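Local coordinates for protein pyocin-S2 (Pseudomonas aeruginosa, PDB 5ODW) that kills sensitive bacterial cells as a nuclease bacteriocin that breaks down chromosomal DNA, the chain here being its N-terminal, largely helical portion, at residues Tyr54-His65 with Leu156-Tyr167. Numbering follows the deposited sequence.
Sequences YRKLRSTLDKSH and LDRHMSELAKAY
The rings of His65 and Tyr167 lie face against face in an offset stack, planes 11° apart and centroids separated by 4.3 Å, while Asp62 OD1 stands at the edge of the tyrosine ring. They belong to a parallel helix pair in the helical N-terminal part of this nuclease bacteriocin, in which segments 54-65 and 156-167, of helices 47-70 and 153-204, run with their axes 10° apart, and the packing illustrates knobs-into-holes. Tyr167 is one knob, set among Arg58, Leu61, Asp62 and His65; Met160 is another, among Tyr54, Leu57, Arg58 and Leu61. In return, Leu61 inserts between Met160, Leu163, Ala164 and Tyr167, its CD2 3.5 Å from Leu163 CB. Bends at chi2 and chi3 (the latter 90°) curl the Met160 chain so that CE reaches Tyr54 CE2 at 3.4 Å, and SD, 5.2 Å from the centroid of that ring and above its face, makes a Met-aromatic contact. Arg58 NH1 bonds Tyr54 OH in the guanidinium plane; that hydroxyl also pairs with Ser137 of helix 133-148. Asp62 OD1 takes two donors: Arg58 NE on its syn lone pair, in a salt bridge, and Tyr167 OH at 2.7 Å, from above the carboxylate plane.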
ATOM      1  N   TYR C  54     -10.678  -9.367  26.879  1.00 37.62           N
ATOM      2  CA  TYR C  54     -11.420 -10.625  26.816  1.00 37.42           C
ATOM      3  C   TYR C  54     -11.100 -11.468  28.028  1.00 43.15           C
ATOM      4  O   TYR C  54     -12.014 -11.921  28.707  1.00 45.09           O
ATOM      5  CB  TYR C  54     -11.086 -11.399  25.529  1.00 38.20           C
ATOM      6  CG  TYR C  54     -11.879 -12.683  25.375  1.00 39.77           C
ATOM      7  CD1 TYR C  54     -11.452 -13.864  25.978  1.00 41.87           C
ATOM      8  CD2 TYR C  54     -13.060 -12.715  24.635  1.00 40.36           C
ATOM      9  CE1 TYR C  54     -12.197 -15.033  25.883  1.00 41.47           C
ATOM     10  CE2 TYR C  54     -13.798 -13.888  24.506  1.00 41.82           C
ATOM     11  CZ  TYR C  54     -13.364 -15.042  25.138  1.00 48.02           C
ATOM     12  OH  TYR C  54     -14.074 -16.205  25.022  1.00 48.06           O
ATOM     13  N   ARG C  55      -9.811 -11.699  28.289  1.00 39.57           N
ATOM     14  CA  ARG C  55      -9.334 -12.488  29.421  1.00 40.27           C
ATOM     15  C   ARG C  55      -9.866 -11.917  30.764  1.00 46.81           C
ATOM     16  O   ARG C  55     -10.295 -12.702  31.620  1.00 47.54           O
ATOM     17  CB  ARG C  55      -7.793 -12.609  29.384  1.00 38.18           C
ATOM     18  CG  ARG C  55      -7.287 -13.561  28.295  1.00 37.83           C
ATOM     19  CD  ARG C  55      -5.781 -13.562  28.158  1.00 37.74           C
ATOM     20  NE  ARG C  55      -5.338 -12.576  27.167  1.00 53.79           N
ATOM     21  CZ  ARG C  55      -4.080 -12.423  26.762  1.00 71.65           C
ATOM     22  NH1 ARG C  55      -3.120 -13.208  27.240  1.00 61.54           N
ATOM     23  NH2 ARG C  55      -3.770 -11.482  25.878  1.00 58.87           N
ATOM     24  N   LYS C  56      -9.928 -10.553  30.900  1.00 43.53           N
ATOM     25  CA  LYS C  56     -10.457  -9.837  32.081  1.00 43.17           C
ATOM     26  C   LYS C  56     -11.941 -10.137  32.303  1.00 47.34           C
ATOM     27  O   LYS C  56     -12.342 -10.537  33.404  1.00 47.39           O
ATOM     28  CB  LYS C  56     -10.250  -8.315  31.974  1.00 43.81           C
ATOM     29  CG  LYS C  56      -8.828  -7.870  32.300  1.00 49.77           C
ATOM     30  CD  LYS C  56      -8.748  -6.373  32.553  1.00 54.91           C
ATOM     31  CE  LYS C  56      -7.423  -5.815  32.094  1.00 65.94           C
ATOM     32  NZ  LYS C  56      -7.427  -4.326  32.055  1.00 75.43           N
ATOM     33  N   LEU C  57     -12.755  -9.957  31.248  1.00 42.70           N
ATOM     34  CA  LEU C  57     -14.203 -10.175  31.336  1.00 41.54           C
ATOM     35  C   LEU C  57     -14.608 -11.644  31.428  1.00 45.21           C
ATOM     36  O   LEU C  57     -15.532 -11.966  32.184  1.00 45.44           O
ATOM     37  CB  LEU C  57     -14.928  -9.482  30.184  1.00 40.28           C
ATOM     38  CG  LEU C  57     -15.133  -7.985  30.346  1.00 44.00           C
ATOM     39  CD1 LEU C  57     -15.178  -7.312  29.006  1.00 43.17           C
ATOM     40  CD2 LEU C  57     -16.383  -7.679  31.145  1.00 45.99           C
ATOM     41  N   ARG C  58     -13.933 -12.524  30.660  1.00 41.13           N
ATOM     42  CA  ARG C  58     -14.201 -13.965  30.634  1.00 41.50           C
ATOM     43  C   ARG C  58     -14.061 -14.577  32.012  1.00 47.37           C
ATOM     44  O   ARG C  58     -14.956 -15.321  32.392  1.00 48.22           O
ATOM     45  CB  ARG C  58     -13.352 -14.705  29.573  1.00 40.68           C
ATOM     46  CG  ARG C  58     -13.595 -16.223  29.448  1.00 51.02           C
ATOM     47  CD  ARG C  58     -14.870 -16.622  28.709  1.00 50.60           C
ATOM     48  NE  ARG C  58     -15.196 -18.035  28.919  1.00 48.34           N
ATOM     49  CZ  ARG C  58     -15.216 -18.968  27.972  1.00 56.74           C
ATOM     50  NH1 ARG C  58     -14.925 -18.657  26.715  1.00 37.25           N
ATOM     51  NH2 ARG C  58     -15.534 -20.220  28.274  1.00 45.91           N
ATOM     52  N   SER C  59     -13.008 -14.242  32.790  1.00 44.48           N
ATOM     53  CA  SER C  59     -12.844 -14.776  34.159  1.00 45.61           C
ATOM     54  C   SER C  59     -14.008 -14.390  35.127  1.00 48.70           C
ATOM     55  O   SER C  59     -14.582 -15.281  35.763  1.00 47.47           O
ATOM     56  CB  SER C  59     -11.488 -14.396  34.741  1.00 50.57           C
ATOM     57  OG  SER C  59     -11.180 -13.045  34.443  1.00 60.98           O
ATOM     58  N   THR C  60     -14.403 -13.087  35.152  1.00 45.13           N
ATOM     59  CA  THR C  60     -15.502 -12.535  35.967  1.00 45.87           C
ATOM     60  C   THR C  60     -16.878 -13.100  35.635  1.00 51.42           C
ATOM     61  O   THR C  60     -17.775 -13.037  36.476  1.00 52.06           O
ATOM     62  CB  THR C  60     -15.540 -11.018  35.891  1.00 56.04           C
ATOM     63  OG1 THR C  60     -15.277 -10.639  34.549  1.00 59.42           O
ATOM     64  CG2 THR C  60     -14.531 -10.361  36.819  1.00 58.48           C
ATOM     65  N   LEU C  61     -17.043 -13.627  34.416  1.00 47.71           N
ATOM     66  CA  LEU C  61     -18.263 -14.236  33.903  1.00 47.41           C
ATOM     67  C   LEU C  61     -18.255 -15.750  34.206  1.00 51.43           C
ATOM     68  O   LEU C  61     -19.301 -16.317  34.548  1.00 51.36           O
ATOM     69  CB  LEU C  61     -18.293 -13.984  32.397  1.00 47.18           C
ATOM     70  CG  LEU C  61     -19.598 -14.211  31.656  1.00 52.89           C
ATOM     71  CD1 LEU C  61     -20.500 -12.984  31.742  1.00 53.37           C
ATOM     72  CD2 LEU C  61     -19.322 -14.479  30.190  1.00 56.24           C
ATOM     73  N   ASP C  62     -17.066 -16.395  34.103  1.00 47.33           N
ATOM     74  CA  ASP C  62     -16.856 -17.826  34.388  1.00 47.42           C
ATOM     75  C   ASP C  62     -16.924 -18.137  35.883  1.00 49.62           C
ATOM     76  O   ASP C  62     -17.461 -19.178  36.265  1.00 47.97           O
ATOM     77  CB  ASP C  62     -15.496 -18.314  33.842  1.00 49.60           C
ATOM     78  CG  ASP C  62     -15.375 -18.375  32.340  1.00 56.76           C
ATOM     79  OD1 ASP C  62     -16.399 -18.180  31.654  1.00 57.54           O
ATOM     80  OD2 ASP C  62     -14.249 -18.579  31.848  1.00 60.81           O
ATOM     81  N   LYS C  63     -16.323 -17.254  36.711  1.00 47.16           N
ATOM     82  CA  LYS C  63     -16.276 -17.363  38.173  1.00 48.53           C
ATOM     83  C   LYS C  63     -17.601 -16.933  38.808  1.00 53.10           C
ATOM     84  O   LYS C  63     -17.847 -17.225  39.980  1.00 53.81           O
ATOM     85  CB  LYS C  63     -15.057 -16.627  38.756  1.00 51.56           C
ATOM     86  CG  LYS C  63     -13.741 -17.208  38.207  1.00 63.07           C
ATOM     87  CD  LYS C  63     -12.516 -16.325  38.440  1.00 66.93           C
ATOM     88  CE  LYS C  63     -11.671 -16.819  39.590  1.00 74.06           C
ATOM     89  NZ  LYS C  63     -11.209 -18.226  39.398  1.00 82.19           N
ATOM     90  N   SER C  64     -18.476 -16.297  38.009  1.00 49.08           N
ATOM     91  CA  SER C  64     -19.819 -15.934  38.424  1.00 49.18           C
ATOM     92  C   SER C  64     -20.755 -17.097  38.140  1.00 54.46           C
ATOM     93  O   SER C  64     -21.696 -17.321  38.898  1.00 54.98           O
ATOM     94  CB  SER C  64     -20.294 -14.674  37.720  1.00 52.56           C
ATOM     95  OG  SER C  64     -19.699 -13.535  38.317  1.00 63.40           O
ATOM     96  N   HIS C  65     -20.493 -17.847  37.067  1.00 51.79           N
ATOM     97  CA  HIS C  65     -21.278 -19.026  36.715  1.00 52.67           C
ATOM     98  C   HIS C  65     -21.005 -20.201  37.697  1.00 58.60           C
ATOM     99  O   HIS C  65     -21.945 -20.842  38.150  1.00 59.45           O
ATOM    100  CB  HIS C  65     -21.025 -19.421  35.230  1.00 53.41           C
ATOM    101  CG  HIS C  65     -21.435 -20.821  34.846  1.00 57.49           C
ATOM    102  ND1 HIS C  65     -22.767 -21.222  34.820  1.00 59.15           N
ATOM    103  CD2 HIS C  65     -20.664 -21.861  34.460  1.00 59.89           C
ATOM    104  CE1 HIS C  65     -22.751 -22.488  34.444  1.00 59.24           C
ATOM    105  NE2 HIS C  65     -21.511 -22.916  34.212  1.00 60.19           N
ATOM    106  N   LEU C 156     -16.312  -8.196  21.563  1.00 27.88           N
ATOM    107  CA  LEU C 156     -16.219  -8.464  22.983  1.00 27.19           C
ATOM    108  C   LEU C 156     -17.598  -8.400  23.643  1.00 32.99           C
ATOM    109  O   LEU C 156     -17.934  -9.317  24.393  1.00 33.53           O
ATOM    110  CB  LEU C 156     -15.219  -7.480  23.617  1.00 26.72           C
ATOM    111  CG  LEU C 156     -15.009  -7.528  25.136  1.00 31.79           C
ATOM    112  CD1 LEU C 156     -14.426  -8.865  25.595  1.00 31.81           C
ATOM    113  CD2 LEU C 156     -14.114  -6.403  25.566  1.00 35.65           C
ATOM    114  N   ASP C 157     -18.408  -7.357  23.329  1.00 29.27           N
ATOM    115  CA  ASP C 157     -19.745  -7.193  23.886  1.00 29.69           C
ATOM    116  C   ASP C 157     -20.663  -8.324  23.448  1.00 33.91           C
ATOM    117  O   ASP C 157     -21.394  -8.868  24.277  1.00 33.99           O
ATOM    118  CB  ASP C 157     -20.328  -5.816  23.534  1.00 32.60           C
ATOM    119  CG  ASP C 157     -19.832  -4.663  24.410  1.00 45.30           C
ATOM    120  OD1 ASP C 157     -19.140  -4.938  25.423  1.00 43.93           O
ATOM    121  OD2 ASP C 157     -20.166  -3.479  24.098  1.00 52.79           O
ATOM    122  N   ARG C 158     -20.569  -8.726  22.163  1.00 30.02           N
ATOM    123  CA  ARG C 158     -21.360  -9.828  21.610  1.00 29.71           C
ATOM    124  C   ARG C 158     -20.989 -11.170  22.244  1.00 33.20           C
ATOM    125  O   ARG C 158     -21.887 -11.889  22.661  1.00 32.12           O
ATOM    126  CB  ARG C 158     -21.287  -9.869  20.070  1.00 27.19           C
ATOM    127  CG  ARG C 158     -22.283 -10.848  19.439  1.00 34.27           C
ATOM    128  CD  ARG C 158     -23.468 -10.187  18.745  1.00 38.19           C
ATOM    129  NE  ARG C 158     -24.088 -11.099  17.770  1.00 45.24           N
ATOM    130  CZ  ARG C 158     -25.240 -11.735  17.954  1.00 70.84           C
ATOM    131  NH1 ARG C 158     -25.946 -11.537  19.063  1.00 67.87           N
ATOM    132  NH2 ARG C 158     -25.706 -12.561  17.024  1.00 63.23           N
ATOM    133  N   HIS C 159     -19.678 -11.500  22.325  1.00 31.39           N
ATOM    134  CA  HIS C 159     -19.205 -12.763  22.914  1.00 31.93           C
ATOM    135  C   HIS C 159     -19.614 -12.901  24.378  1.00 35.68           C
ATOM    136  O   HIS C 159     -19.974 -13.998  24.796  1.00 35.19           O
ATOM    137  CB  HIS C 159     -17.683 -12.942  22.762  1.00 32.22           C
ATOM    138  CG  HIS C 159     -17.249 -13.510  21.445  1.00 35.84           C
ATOM    139  ND1 HIS C 159     -16.725 -14.787  21.347  1.00 37.88           N
ATOM    140  CD2 HIS C 159     -17.204 -12.932  20.224  1.00 37.12           C
ATOM    141  CE1 HIS C 159     -16.411 -14.954  20.071  1.00 36.70           C
ATOM    142  NE2 HIS C 159     -16.676 -13.867  19.361  1.00 36.68           N
ATOM    143  N   MET C 160     -19.581 -11.792  25.147  1.00 33.03           N
ATOM    144  CA  MET C 160     -19.936 -11.804  26.573  1.00 33.40           C
ATOM    145  C   MET C 160     -21.458 -11.913  26.772  1.00 37.36           C
ATOM    146  O   MET C 160     -21.893 -12.751  27.560  1.00 37.32           O
ATOM    147  CB  MET C 160     -19.294 -10.634  27.357  1.00 35.70           C
ATOM    148  CG  MET C 160     -17.727 -10.594  27.351  1.00 39.39           C
ATOM    149  SD  MET C 160     -16.712 -12.027  27.869  1.00 43.98           S
ATOM    150  CE  MET C 160     -16.514 -12.873  26.370  1.00 40.69           C
ATOM    151  N   SER C 161     -22.269 -11.135  26.016  1.00 34.11           N
ATOM    152  CA  SER C 161     -23.744 -11.226  26.042  1.00 34.76           C
ATOM    153  C   SER C 161     -24.221 -12.645  25.679  1.00 40.68           C
ATOM    154  O   SER C 161     -25.118 -13.170  26.332  1.00 41.86           O
ATOM    155  CB  SER C 161     -24.384 -10.202  25.103  1.00 37.93           C
ATOM    156  OG  SER C 161     -24.087  -8.870  25.499  1.00 48.39           O
ATOM    157  N   GLU C 162     -23.581 -13.269  24.671  1.00 38.38           N
ATOM    158  CA  GLU C 162     -23.849 -14.625  24.172  1.00 39.43           C
ATOM    159  C   GLU C 162     -23.413 -15.725  25.154  1.00 44.27           C
ATOM    160  O   GLU C 162     -23.974 -16.818  25.112  1.00 44.80           O
ATOM    161  CB  GLU C 162     -23.191 -14.840  22.789  1.00 41.05           C
ATOM    162  CG  GLU C 162     -23.868 -14.108  21.635  1.00 48.98           C
ATOM    163  CD  GLU C 162     -25.272 -14.561  21.270  1.00 62.50           C
ATOM    164  OE1 GLU C 162     -25.583 -15.764  21.436  1.00 63.69           O
ATOM    165  OE2 GLU C 162     -26.057 -13.705  20.800  1.00 49.50           O
ATOM    166  N   LEU C 163     -22.413 -15.449  26.013  1.00 41.05           N
ATOM    167  CA  LEU C 163     -21.919 -16.362  27.045  1.00 40.71           C
ATOM    168  C   LEU C 163     -22.718 -16.165  28.321  1.00 43.17           C
ATOM    169  O   LEU C 163     -22.816 -17.092  29.119  1.00 43.03           O
ATOM    170  CB  LEU C 163     -20.423 -16.153  27.315  1.00 40.56           C
ATOM    171  CG  LEU C 163     -19.476 -16.482  26.158  1.00 46.29           C
ATOM    172  CD1 LEU C 163     -18.071 -16.100  26.497  1.00 46.15           C
ATOM    173  CD2 LEU C 163     -19.502 -17.951  25.823  1.00 51.29           C
ATOM    174  N   ALA C 164     -23.293 -14.953  28.520  1.00 38.97           N
ATOM    175  CA  ALA C 164     -24.158 -14.657  29.666  1.00 38.20           C
ATOM    176  C   ALA C 164     -25.401 -15.538  29.488  1.00 41.42           C
ATOM    177  O   ALA C 164     -25.768 -16.248  30.421  1.00 41.42           O
ATOM    178  CB  ALA C 164     -24.543 -13.177  29.688  1.00 38.51           C
ATOM    179  N   LYS C 165     -25.947 -15.584  28.272  1.00 36.60           N
ATOM    180  CA  LYS C 165     -27.085 -16.452  27.933  1.00 36.11           C
ATOM    181  C   LYS C 165     -26.772 -17.967  28.006  1.00 39.64           C
ATOM    182  O   LYS C 165     -27.580 -18.743  28.502  1.00 37.90           O
ATOM    183  CB  LYS C 165     -27.636 -16.083  26.559  1.00 37.80           C
ATOM    184  CG  LYS C 165     -28.397 -14.770  26.539  1.00 40.11           C
ATOM    185  CD  LYS C 165     -28.685 -14.325  25.119  1.00 49.56           C
ATOM    186  CE  LYS C 165     -29.526 -13.059  25.089  1.00 52.59           C
ATOM    187  NZ  LYS C 165     -30.969 -13.331  25.325  1.00 50.60           N
ATOM    188  N   ALA C 166     -25.610 -18.370  27.494  1.00 37.62           N
ATOM    189  CA  ALA C 166     -25.120 -19.758  27.551  1.00 37.93           C
ATOM    190  C   ALA C 166     -25.068 -20.297  29.000  1.00 42.23           C
ATOM    191  O   ALA C 166     -25.543 -21.401  29.290  1.00 41.59           O
ATOM    192  CB  ALA C 166     -23.737 -19.832  26.917  1.00 38.22           C
ATOM    193  N   TYR C 167     -24.480 -19.496  29.894  1.00 39.93           N
ATOM    194  CA  TYR C 167     -24.360 -19.798  31.306  1.00 40.81           C
ATOM    195  C   TYR C 167     -25.714 -19.683  32.002  1.00 48.13           C
ATOM    196  O   TYR C 167     -25.935 -20.398  32.976  1.00 50.26           O
ATOM    197  CB  TYR C 167     -23.288 -18.907  31.980  1.00 41.23           C
ATOM    198  CG  TYR C 167     -21.857 -19.207  31.571  1.00 42.13           C
ATOM    199  CD1 TYR C 167     -21.453 -20.506  31.271  1.00 45.18           C
ATOM    200  CD2 TYR C 167     -20.897 -18.202  31.534  1.00 41.75           C
ATOM    201  CE1 TYR C 167     -20.142 -20.787  30.890  1.00 46.27           C
ATOM    202  CE2 TYR C 167     -19.580 -18.472  31.160  1.00 42.65           C
ATOM    203  CZ  TYR C 167     -19.210 -19.767  30.839  1.00 49.17           C
ATOM    204  OH  TYR C 167     -17.929 -20.057  30.466  1.00 48.88           O
TER